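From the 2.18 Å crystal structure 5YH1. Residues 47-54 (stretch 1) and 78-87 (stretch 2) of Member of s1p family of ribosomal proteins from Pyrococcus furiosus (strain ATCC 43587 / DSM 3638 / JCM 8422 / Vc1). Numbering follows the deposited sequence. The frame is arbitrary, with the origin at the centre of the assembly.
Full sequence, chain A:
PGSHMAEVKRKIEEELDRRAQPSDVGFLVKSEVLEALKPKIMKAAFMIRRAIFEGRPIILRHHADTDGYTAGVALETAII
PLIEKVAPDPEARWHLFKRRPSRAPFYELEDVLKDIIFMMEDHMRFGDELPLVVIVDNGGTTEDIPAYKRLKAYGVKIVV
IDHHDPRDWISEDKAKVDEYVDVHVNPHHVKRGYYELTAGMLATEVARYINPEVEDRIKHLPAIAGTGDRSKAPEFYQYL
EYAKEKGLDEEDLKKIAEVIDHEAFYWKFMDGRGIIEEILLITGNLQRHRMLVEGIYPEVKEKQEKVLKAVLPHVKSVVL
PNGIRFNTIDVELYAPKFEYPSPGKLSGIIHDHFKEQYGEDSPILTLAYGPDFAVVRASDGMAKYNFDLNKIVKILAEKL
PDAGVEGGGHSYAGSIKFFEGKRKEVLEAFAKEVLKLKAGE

Stretch 1, residues 47-54: MIRRAIFE
Stretch 2 78-87: AIIPLIEKVA

One isoleucine carries much of this contact: Ile52 sits as a knob in a hole formed by Ile79, Leu82, Ile83 and Val86, where two helices run in nearly the same direction. Their axes cross at -30° and approach to 9.7 Å, with the CA atoms of Ile52 and Ile83 5.8 Å apart and those of Phe53 and Val86 6.7 Å apart.

Residues 47-53 are helical, with i to i+4 bonds such as Ile52 N to Ile48 O (3.1 Å). Helix 78-86 kinks at Pro81, whose ring nitrogen has no hydrogen to donate, and Ala87 leaves helical phi/psi at -96/132.

Ile52 (chi1 m, chi2 t) points toward the partner. Ile52 CD1 lies 3.8 Å from Ile79 CG2 and also reaches Leu82; Ile52 CG2 lies 3.8 Å from Leu82 CB and 3.9 Å from Ile83 CG1. One turn earlier, Ile48 (m, t) extends the apolar seam, its CG2 3.8 Å from CD1 of Ile79 (m, t).

At the other end, Val86 (m) points toward the partner; its CG2 lies 3.6 Å from Ile52 O, and its CG1 meets the ring edge of Phe53 (chi1 m, chi2 -40°) 3.8 Å from CD1. Arg49 (m, t, p) starts sideways, but its long aliphatic chain brings NH1 3.9 Å from CD1 of Leu82 (m, t), its guanidinium nitrogens hydrogen-bonded elsewhere in the structure. No hydrogen bond crosses; these stretches meet by van der Waals packing.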

# COMPACT_ATOMS: atom_id res chain seq x y z
N MSE A 47 2.95 27.23 22.27
CA MSE A 47 3.43 27.01 20.90
C MSE A 47 2.30 26.62 19.98
O MSE A 47 2.23 27.09 18.85
CB MSE A 47 4.53 25.96 20.89
CG MSE A 47 5.83 26.61 21.37
SE MSE A 47 7.24 25.25 21.52
CE MSE A 47 7.59 25.08 19.58
N ILE A 48 1.40 25.76 20.45
CA ILE A 48 0.29 25.31 19.62
C ILE A 48 -0.66 26.47 19.33
O ILE A 48 -1.03 26.71 18.17
CB ILE A 48 -0.41 24.08 20.23
CG1 ILE A 48 0.52 22.86 20.10
CG2 ILE A 48 -1.73 23.78 19.54
CD1 ILE A 48 0.15 21.69 20.97
N ARG A 49 -1.03 27.22 20.38
CA ARG A 49 -1.93 28.37 20.23
C ARG A 49 -1.33 29.43 19.30
O ARG A 49 -2.04 30.04 18.51
CB ARG A 49 -2.24 29.00 21.60
CG ARG A 49 -3.18 28.19 22.48
CD ARG A 49 -3.17 28.70 23.91
NE ARG A 49 -3.52 30.13 23.99
CZ ARG A 49 -4.76 30.60 23.89
NH1 ARG A 49 -5.80 29.80 23.73
NH2 ARG A 49 -4.97 31.90 23.95
N ARG A 50 -0.02 29.64 19.39
CA ARG A 50 0.64 30.65 18.56
C ARG A 50 0.59 30.28 17.08
O ARG A 50 0.25 31.12 16.23
CB ARG A 50 2.09 30.87 19.01
CG ARG A 50 2.63 32.21 18.57
CD ARG A 50 4.08 32.42 18.97
NE ARG A 50 4.47 33.82 18.78
CZ ARG A 50 4.71 34.40 17.60
NH1 ARG A 50 4.61 33.69 16.47
NH2 ARG A 50 5.05 35.68 17.54
N ALA A 51 0.90 29.02 16.77
CA ALA A 51 0.76 28.50 15.41
C ALA A 51 -0.65 28.75 14.88
O ALA A 51 -0.82 29.21 13.75
CB ALA A 51 1.09 27.02 15.36
N ILE A 52 -1.66 28.46 15.70
CA ILE A 52 -3.06 28.66 15.31
C ILE A 52 -3.36 30.12 15.00
O ILE A 52 -4.01 30.43 14.00
CB ILE A 52 -4.03 28.20 16.43
CG1 ILE A 52 -3.97 26.69 16.62
CG2 ILE A 52 -5.47 28.62 16.10
CD1 ILE A 52 -4.64 26.21 17.89
N PHE A 53 -2.92 31.01 15.87
CA PHE A 53 -3.25 32.42 15.73
C PHE A 53 -2.51 33.07 14.55
O PHE A 53 -3.02 34.03 13.98
CB PHE A 53 -3.00 33.18 17.04
CG PHE A 53 -3.90 32.77 18.18
CD1 PHE A 53 -5.25 32.50 17.98
CD2 PHE A 53 -3.41 32.70 19.48
CE1 PHE A 53 -6.07 32.12 19.03
CE2 PHE A 53 -4.23 32.33 20.53
CZ PHE A 53 -5.56 32.05 20.31
N GLU A 54 -1.34 32.56 14.19
CA GLU A 54 -0.63 33.09 13.02
C GLU A 54 -1.05 32.42 11.72
O GLU A 54 -0.57 32.79 10.66
CB GLU A 54 0.89 33.03 13.21
CG GLU A 54 1.50 31.65 13.14
CD GLU A 54 2.99 31.67 13.41
OE1 GLU A 54 3.51 30.71 14.02
OE2 GLU A 54 3.67 32.63 13.01
N ALA A 78 -9.58 20.51 20.89
CA ALA A 78 -9.25 21.86 21.38
C ALA A 78 -8.79 22.80 20.25
O ALA A 78 -9.11 23.98 20.24
CB ALA A 78 -8.17 21.76 22.44
N ILE A 79 -8.01 22.27 19.31
CA ILE A 79 -7.39 23.07 18.26
C ILE A 79 -8.38 23.54 17.19
O ILE A 79 -8.39 24.72 16.83
CB ILE A 79 -6.23 22.28 17.60
CG1 ILE A 79 -5.08 22.16 18.59
CG2 ILE A 79 -5.74 22.96 16.33
CD1 ILE A 79 -4.11 21.04 18.29
N ILE A 80 -9.21 22.63 16.69
CA ILE A 80 -10.09 22.93 15.54
C ILE A 80 -10.98 24.16 15.78
O ILE A 80 -11.05 25.03 14.91
CB ILE A 80 -10.95 21.71 15.13
CG1 ILE A 80 -10.07 20.59 14.53
CG2 ILE A 80 -12.04 22.10 14.14
CD1 ILE A 80 -9.25 21.00 13.33
N PRO A 81 -11.67 24.25 16.94
CA PRO A 81 -12.49 25.44 17.20
C PRO A 81 -11.71 26.76 17.16
O PRO A 81 -12.24 27.76 16.68
CB PRO A 81 -13.06 25.19 18.60
CG PRO A 81 -13.05 23.72 18.75
CD PRO A 81 -11.87 23.22 17.97
N LEU A 82 -10.49 26.77 17.68
CA LEU A 82 -9.67 27.98 17.64
C LEU A 82 -9.32 28.34 16.20
O LEU A 82 -9.40 29.50 15.81
CB LEU A 82 -8.39 27.83 18.46
CG LEU A 82 -8.52 27.73 19.98
CD1 LEU A 82 -7.14 27.79 20.62
CD2 LEU A 82 -9.42 28.82 20.55
N ILE A 83 -8.94 27.34 15.41
CA ILE A 83 -8.65 27.57 14.00
C ILE A 83 -9.86 28.18 13.30
O ILE A 83 -9.71 29.11 12.50
CB ILE A 83 -8.22 26.27 13.29
CG1 ILE A 83 -6.83 25.85 13.76
CG2 ILE A 83 -8.25 26.44 11.77
CD1 ILE A 83 -6.40 24.48 13.28
N GLU A 84 -11.05 27.66 13.61
CA GLU A 84 -12.27 28.13 12.97
C GLU A 84 -12.68 29.55 13.39
O GLU A 84 -13.25 30.28 12.59
CB GLU A 84 -13.42 27.13 13.17
CG GLU A 84 -13.20 25.86 12.36
CD GLU A 84 -14.38 24.90 12.37
OE1 GLU A 84 -15.02 24.76 13.44
OE2 GLU A 84 -14.65 24.29 11.31
N LYS A 85 -12.36 29.94 14.62
CA LYS A 85 -12.69 31.30 15.07
C LYS A 85 -11.77 32.37 14.48
O LYS A 85 -12.19 33.51 14.29
CB LYS A 85 -12.77 31.39 16.61
CG LYS A 85 -11.49 31.81 17.31
CD LYS A 85 -11.77 32.31 18.72
CE LYS A 85 -12.47 31.26 19.57
NZ LYS A 85 -12.31 31.53 21.03
N VAL A 86 -10.52 32.02 14.17
CA VAL A 86 -9.57 33.01 13.62
C VAL A 86 -9.44 33.00 12.10
O VAL A 86 -8.92 33.95 11.53
CB VAL A 86 -8.16 32.90 14.26
CG1 VAL A 86 -8.26 32.95 15.78
CG2 VAL A 86 -7.41 31.66 13.79
N ALA A 87 -9.91 31.95 11.45
CA ALA A 87 -9.78 31.85 10.00
C ALA A 87 -11.05 32.33 9.30
O ALA A 87 -12.15 31.92 9.67
CB ALA A 87 -9.48 30.42 9.59